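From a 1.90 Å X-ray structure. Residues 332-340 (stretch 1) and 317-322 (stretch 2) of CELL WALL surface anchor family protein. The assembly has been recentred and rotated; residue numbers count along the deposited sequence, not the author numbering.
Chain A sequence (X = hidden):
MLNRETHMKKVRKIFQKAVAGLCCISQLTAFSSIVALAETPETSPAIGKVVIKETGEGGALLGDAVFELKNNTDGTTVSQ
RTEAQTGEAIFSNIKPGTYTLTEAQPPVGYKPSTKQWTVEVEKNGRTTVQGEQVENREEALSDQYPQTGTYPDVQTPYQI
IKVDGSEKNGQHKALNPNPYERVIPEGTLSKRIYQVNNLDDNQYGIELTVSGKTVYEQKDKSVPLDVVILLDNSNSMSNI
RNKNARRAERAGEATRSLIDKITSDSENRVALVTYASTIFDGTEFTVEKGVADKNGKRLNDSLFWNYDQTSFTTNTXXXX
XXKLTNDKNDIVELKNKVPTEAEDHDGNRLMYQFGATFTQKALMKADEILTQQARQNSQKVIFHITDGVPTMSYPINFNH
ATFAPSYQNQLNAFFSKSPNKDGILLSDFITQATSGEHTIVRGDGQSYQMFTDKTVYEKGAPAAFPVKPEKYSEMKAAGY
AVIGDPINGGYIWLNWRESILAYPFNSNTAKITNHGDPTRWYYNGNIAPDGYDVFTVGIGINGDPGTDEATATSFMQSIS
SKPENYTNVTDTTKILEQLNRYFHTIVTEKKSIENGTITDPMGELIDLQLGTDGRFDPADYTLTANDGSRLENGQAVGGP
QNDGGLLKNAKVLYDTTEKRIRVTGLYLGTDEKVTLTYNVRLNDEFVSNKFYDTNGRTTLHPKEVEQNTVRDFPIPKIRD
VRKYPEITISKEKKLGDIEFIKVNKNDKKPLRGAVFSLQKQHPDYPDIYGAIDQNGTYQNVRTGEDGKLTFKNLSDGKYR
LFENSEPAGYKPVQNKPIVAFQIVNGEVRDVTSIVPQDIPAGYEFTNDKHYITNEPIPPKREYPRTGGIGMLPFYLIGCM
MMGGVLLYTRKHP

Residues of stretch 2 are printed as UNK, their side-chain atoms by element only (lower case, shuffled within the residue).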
ATOM      1  N   VAL A 332      -9.030  19.396 -11.357  1.00 15.80           N
ATOM      2  CA  VAL A 332      -8.343  19.724 -10.104  1.00 17.77           C
ATOM      3  C   VAL A 332      -8.349  21.246  -9.815  1.00 18.34           C
ATOM      4  O   VAL A 332      -8.551  21.692  -8.696  1.00 17.54           O
ATOM      5  CB  VAL A 332      -6.907  19.162 -10.022  1.00 17.01           C
ATOM      6  CG1 VAL A 332      -6.107  19.753  -8.784  1.00 17.62           C
ATOM      7  CG2 VAL A 332      -6.948  17.628  -9.976  1.00 16.41           C
ATOM      8  N   GLU A 333      -8.109  22.018 -10.865  1.00 17.93           N
ATOM      9  CA  GLU A 333      -8.010  23.448 -10.758  1.00 16.87           C
ATOM     10  C   GLU A 333      -9.399  24.010 -10.492  1.00 14.52           C
ATOM     11  O   GLU A 333      -9.570  24.832  -9.602  1.00 16.13           O
ATOM     12  CB  GLU A 333      -7.370  23.952 -12.050  1.00 15.96           C
ATOM     13  CG  GLU A 333      -7.092  25.436 -12.007  1.00 28.81           C
ATOM     14  CD  GLU A 333      -6.536  25.969 -13.332  1.00 36.24           C
ATOM     15  OE1 GLU A 333      -6.148  25.170 -14.231  1.00 36.63           O
ATOM     16  OE2 GLU A 333      -6.551  27.219 -13.447  1.00 36.25           O
ATOM     17  N   LEU A 334     -10.405  23.507 -11.208  1.00 13.53           N
ATOM     18  CA  LEU A 334     -11.784  23.932 -11.013  1.00 14.07           C
ATOM     19  C   LEU A 334     -12.268  23.663  -9.572  1.00 14.28           C
ATOM     20  O   LEU A 334     -12.860  24.535  -8.916  1.00 15.12           O
ATOM     21  CB  LEU A 334     -12.651  23.322 -12.115  1.00 13.68           C
ATOM     22  CG  LEU A 334     -14.178  23.469 -12.152  1.00 18.22           C
ATOM     23  CD1 LEU A 334     -14.785  22.953 -13.487  1.00 19.96           C
ATOM     24  CD2 LEU A 334     -14.820  22.717 -10.974  1.00 16.52           C
ATOM     25  N   LYS A 335     -12.034  22.455  -9.066  1.00 15.04           N
ATOM     26  CA  LYS A 335     -12.456  22.154  -7.695  1.00 13.49           C
ATOM     27  C   LYS A 335     -11.713  23.061  -6.707  1.00 13.64           C
ATOM     28  O   LYS A 335     -12.300  23.404  -5.710  1.00 14.04           O
ATOM     29  CB  LYS A 335     -12.137  20.694  -7.320  1.00 11.72           C
ATOM     30  CG  LYS A 335     -13.101  19.649  -7.958  1.00 11.98           C
ATOM     31  CD  LYS A 335     -12.534  18.291  -7.744  1.00 11.98           C
ATOM     32  CE  LYS A 335     -12.706  17.829  -6.375  1.00 16.45           C
ATOM     33  NZ  LYS A 335     -11.970  16.529  -6.270  1.00 16.79           N
ATOM     34  N   ASN A 336     -10.443  23.426  -6.909  1.00 15.20           N
ATOM     35  CA  ASN A 336      -9.759  24.408  -6.035  1.00 15.79           C
ATOM     36  C   ASN A 336     -10.298  25.835  -6.112  1.00 16.85           C
ATOM     37  O   ASN A 336      -9.942  26.688  -5.283  1.00 17.52           O
ATOM     38  CB  ASN A 336      -8.261  24.498  -6.340  1.00 16.21           C
ATOM     39  CG  ASN A 336      -7.487  23.270  -5.848  1.00 20.64           C
ATOM     40  OD1 ASN A 336      -7.899  22.623  -4.883  1.00 28.02           O
ATOM     41  ND2 ASN A 336      -6.383  22.931  -6.507  1.00 19.92           N
ATOM     42  N   LYS A 337     -11.105  26.116  -7.127  1.00 14.84           N
ATOM     43  CA  LYS A 337     -11.731  27.438  -7.263  1.00 16.45           C
ATOM     44  C   LYS A 337     -13.064  27.511  -6.580  1.00 14.54           C
ATOM     45  O   LYS A 337     -13.590  28.628  -6.368  1.00 15.76           O
ATOM     46  CB  LYS A 337     -11.908  27.806  -8.746  1.00 15.03           C
ATOM     47  CG  LYS A 337     -10.484  28.232  -9.155  1.00 22.78           C
ATOM     48  CD  LYS A 337     -10.383  28.568 -10.594  1.00 26.05           C
ATOM     49  CE  LYS A 337     -10.493  30.071 -10.717  1.00 21.10           C
ATOM     50  NZ  LYS A 337     -10.575  30.386 -12.206  1.00 20.85           N
ATOM     51  N   VAL A 338     -13.638  26.342  -6.281  1.00 14.35           N
ATOM     52  CA  VAL A 338     -14.894  26.292  -5.519  1.00 13.64           C
ATOM     53  C   VAL A 338     -14.674  27.009  -4.158  1.00 13.21           C
ATOM     54  O   VAL A 338     -13.810  26.591  -3.434  1.00 15.08           O
ATOM     55  CB  VAL A 338     -15.379  24.856  -5.295  1.00 14.15           C
ATOM     56  CG1 VAL A 338     -16.659  24.904  -4.475  1.00 12.96           C
ATOM     57  CG2 VAL A 338     -15.650  24.135  -6.648  1.00 12.74           C
ATOM     58  N   PRO A 339     -15.461  28.057  -3.818  1.00 12.36           N
ATOM     59  CA  PRO A 339     -15.271  28.759  -2.561  1.00 13.65           C
ATOM     60  C   PRO A 339     -15.819  27.901  -1.394  1.00 14.68           C
ATOM     61  O   PRO A 339     -16.856  27.232  -1.576  1.00 13.56           O
ATOM     62  CB  PRO A 339     -16.133  30.022  -2.745  1.00 12.32           C
ATOM     63  CG  PRO A 339     -17.261  29.559  -3.631  1.00 12.45           C
ATOM     64  CD  PRO A 339     -16.575  28.623  -4.601  1.00 12.70           C
ATOM     65  N   THR A 340     -15.161  27.963  -0.236  1.00 12.86           N
ATOM     66  CA  THR A 340     -15.765  27.396   0.999  1.00 15.95           C
ATOM     67  C   THR A 340     -16.013  28.451   2.094  1.00 16.46           C
ATOM     68  O   THR A 340     -16.233  28.105   3.271  1.00 15.53           O
ATOM     69  CB  THR A 340     -14.876  26.276   1.602  1.00 17.24           C
ATOM     70  OG1 THR A 340     -13.543  26.789   1.757  1.00 18.43           O
ATOM     71  CG2 THR A 340     -14.880  25.071   0.671  1.00 17.74           C
ATOM     72  N   UNK A 317     -13.249  37.985  -6.347  1.00 10.43           N
ATOM     73  CA  UNK A 317     -12.465  36.779  -6.214  1.00 11.84           C
ATOM     74  C   UNK A 317     -12.739  35.920  -7.452  1.00 12.33           C
ATOM     75  O   UNK A 317     -13.860  35.959  -7.995  1.00 14.50           O
ATOM     76  c   UNK A 317     -12.970  35.983  -4.990  1.00 14.68           C
ATOM     77  n   UNK A 317      -8.930  35.855  -2.059  1.00 23.26           N
ATOM     78  c   UNK A 317     -10.320  35.539  -2.685  1.00 27.45           C
ATOM     79  c   UNK A 317     -12.584  36.510  -3.597  1.00 17.18           C
ATOM     80  c   UNK A 317     -11.062  36.652  -3.350  1.00 24.93           C
ATOM     81  N   UNK A 318     -11.745  35.135  -7.853  1.00 10.98           N
ATOM     82  CA  UNK A 318     -11.940  34.263  -8.974  1.00 12.70           C
ATOM     83  C   UNK A 318     -12.389  32.890  -8.478  1.00 12.77           C
ATOM     84  O   UNK A 318     -11.555  32.026  -8.210  1.00 14.10           O
ATOM     85  c   UNK A 318     -10.688  34.191  -9.843  1.00 11.06           C
ATOM     86  o   UNK A 318      -9.944  33.203 -11.854  1.00 17.37           O
ATOM     87  o   UNK A 318     -12.109  32.918 -11.362  1.00 14.09           O
ATOM     88  c   UNK A 318     -10.947  33.380 -11.121  1.00 16.24           C
ATOM     89  N   UNK A 319     -13.707  32.726  -8.334  1.00 12.37           N
ATOM     90  CA  UNK A 319     -14.234  31.426  -7.920  1.00 13.88           C
ATOM     91  C   UNK A 319     -14.924  30.756  -9.098  1.00 15.43           C
ATOM     92  O   UNK A 319     -15.790  29.921  -8.876  1.00 18.34           O
ATOM     93  c   UNK A 319     -13.510  32.898  -2.957  1.00 19.79           C
ATOM     94  c   UNK A 319     -14.621  32.141  -5.464  1.00 13.43           C
ATOM     95  o   UNK A 319     -12.979  33.302  -1.749  1.00 23.92           O
ATOM     96  c   UNK A 319     -15.255  31.697  -6.802  1.00 10.83           C
ATOM     97  c   UNK A 319     -14.724  33.453  -3.366  1.00 14.03           C
ATOM     98  c   UNK A 319     -12.814  32.002  -3.761  1.00 16.89           C
ATOM     99  c   UNK A 319     -15.266  33.065  -4.636  1.00 13.32           C
ATOM    100  c   UNK A 319     -13.388  31.610  -5.024  1.00 12.43           C
ATOM    101  N   UNK A 320     -14.622  31.158 -10.338  1.00 12.65           N
ATOM    102  CA  UNK A 320     -15.352  30.541 -11.454  1.00 13.12           C
ATOM    103  C   UNK A 320     -14.410  29.710 -12.331  1.00 14.96           C
ATOM    104  O   UNK A 320     -13.181  29.850 -12.266  1.00 14.22           O
ATOM    105  c   UNK A 320     -16.137  31.579 -12.251  1.00 13.80           C
ATOM    106  o   UNK A 320     -17.133  32.092 -11.393  1.00 14.44           O
ATOM    107  N   UNK A 321     -14.985  28.758 -13.080  1.00 14.95           N
ATOM    108  CA  UNK A 321     -14.217  28.076 -14.086  1.00 11.99           C
ATOM    109  C   UNK A 321     -15.076  28.002 -15.326  1.00 13.75           C
ATOM    110  O   UNK A 321     -15.890  27.073 -15.510  1.00 13.31           O
ATOM    111  c   UNK A 321     -10.294  25.842 -14.934  1.00 17.80           C
ATOM    112  c   UNK A 321     -13.744  26.718 -13.555  1.00  9.97           C
ATOM    113  c   UNK A 321     -11.312  26.338 -14.103  1.00 16.63           C
ATOM    114  c   UNK A 321     -10.667  25.207 -16.103  1.00 17.52           C
ATOM    115  c   UNK A 321     -12.653  26.188 -14.447  1.00 13.45           C
ATOM    116  o   UNK A 321      -9.677  24.760 -16.921  1.00 14.64           O
ATOM    117  c   UNK A 321     -11.989  25.024 -16.485  1.00 14.80           C
ATOM    118  c   UNK A 321     -12.970  25.533 -15.654  1.00 15.58           C
ATOM    119  N   UNK A 322     -14.917  29.015 -16.172  1.00 14.41           N
ATOM    120  CA  UNK A 322     -15.967  29.342 -17.140  1.00 15.60           C
ATOM    121  C   UNK A 322     -15.794  28.560 -18.455  1.00 16.63           C
ATOM    122  O   UNK A 322     -16.212  29.051 -19.503  1.00 17.65           O
ATOM    123  c   UNK A 322     -15.948  30.830 -17.487  1.00 15.07           C
ATOM    124  c   UNK A 322     -17.668  31.325 -15.667  1.00 13.41           C
ATOM    125  c   UNK A 322     -16.324  31.687 -16.287  1.00 16.44           C
ATOM    126  c   UNK A 322     -16.124  33.210 -16.492  1.00 15.64           C
TER

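Position 317 carries four carbons in an unbranched row ending in a nitrogen, and no atom of it comes within reach of stretch 1: this is a lysine. K317 therefore leads into the contact without joining it.

Position 318 has two carbons, the second bearing two oxygens, one of which lies beside the K337 ammonium: a short carboxylate, hence aspartate. The CA-to-CB bond points sideways, yet the end of the side chain comes nearer to stretch 1, where D318 OD2 lies 2.9 Å from K337 NZ. The pair forms a salt bridge whose hydrogen bond is weak in geometry. The other oxygen, D318 OD1, accepts a hydrogen bond from the backbone N of position 320 at 3.2 Å, which ties the carboxylate to the backbone two residues on.

At position 319 one carbon leads to a six-carbon ring bearing a single oxygen, with P339 over one face of the ring, which identifies tyrosine. In the Y319 pairing, P339 CB sits 3.6 Å from the centroid of the Y319 ring and only 7° off the ring normal, a CH-pi contact almost directly above the ring. The backbone also approaches closely: Y319 CA is 3.3 Å from K337 O in a CA-H...O contact.

Position 320 ends after one carbon and one oxygen. Its CA-to-CB bond points away from stretch 1, the hydroxyl is hydrogen-bonded elsewhere in the structure, and only the backbone meets K337; the residue is serine. What S320 offers across the contact is its carbonyl: K337 NZ donates a hydrogen bond to S320 O at 2.7 Å.

Position 321 again has one carbon followed by a six-carbon ring with one oxygen, now with CA-to-CB directed toward stretch 1. L334 packs against it, and E333 and K337 lie at the ring edge, near its plane: a second tyrosine. L334 CG is 3.6 Å from Y321 CB, and L334 CB lies over a face of the Y321 ring, 4.1 Å from its centroid.

Position 322 holds four carbons forked at the second. Its CA-to-CB bond points away from stretch 1, and it makes no contact there; the pattern is that of leucine, L322.

The contact thus combines a polar anchor with two apolar packing contacts. K337, at the heart of it, reaches across so that its ammonium group meets both a carboxylate and a main-chain carbonyl, while its aliphatic part passes the edge of Y321, with K337 CD 4.3 Å from Y321 CD2. L334 and P339 each cover a face of a different tyrosine, and together the two stretches bury 446 Å², both sides summed.

Stretch 2 317-322: KDYSYL
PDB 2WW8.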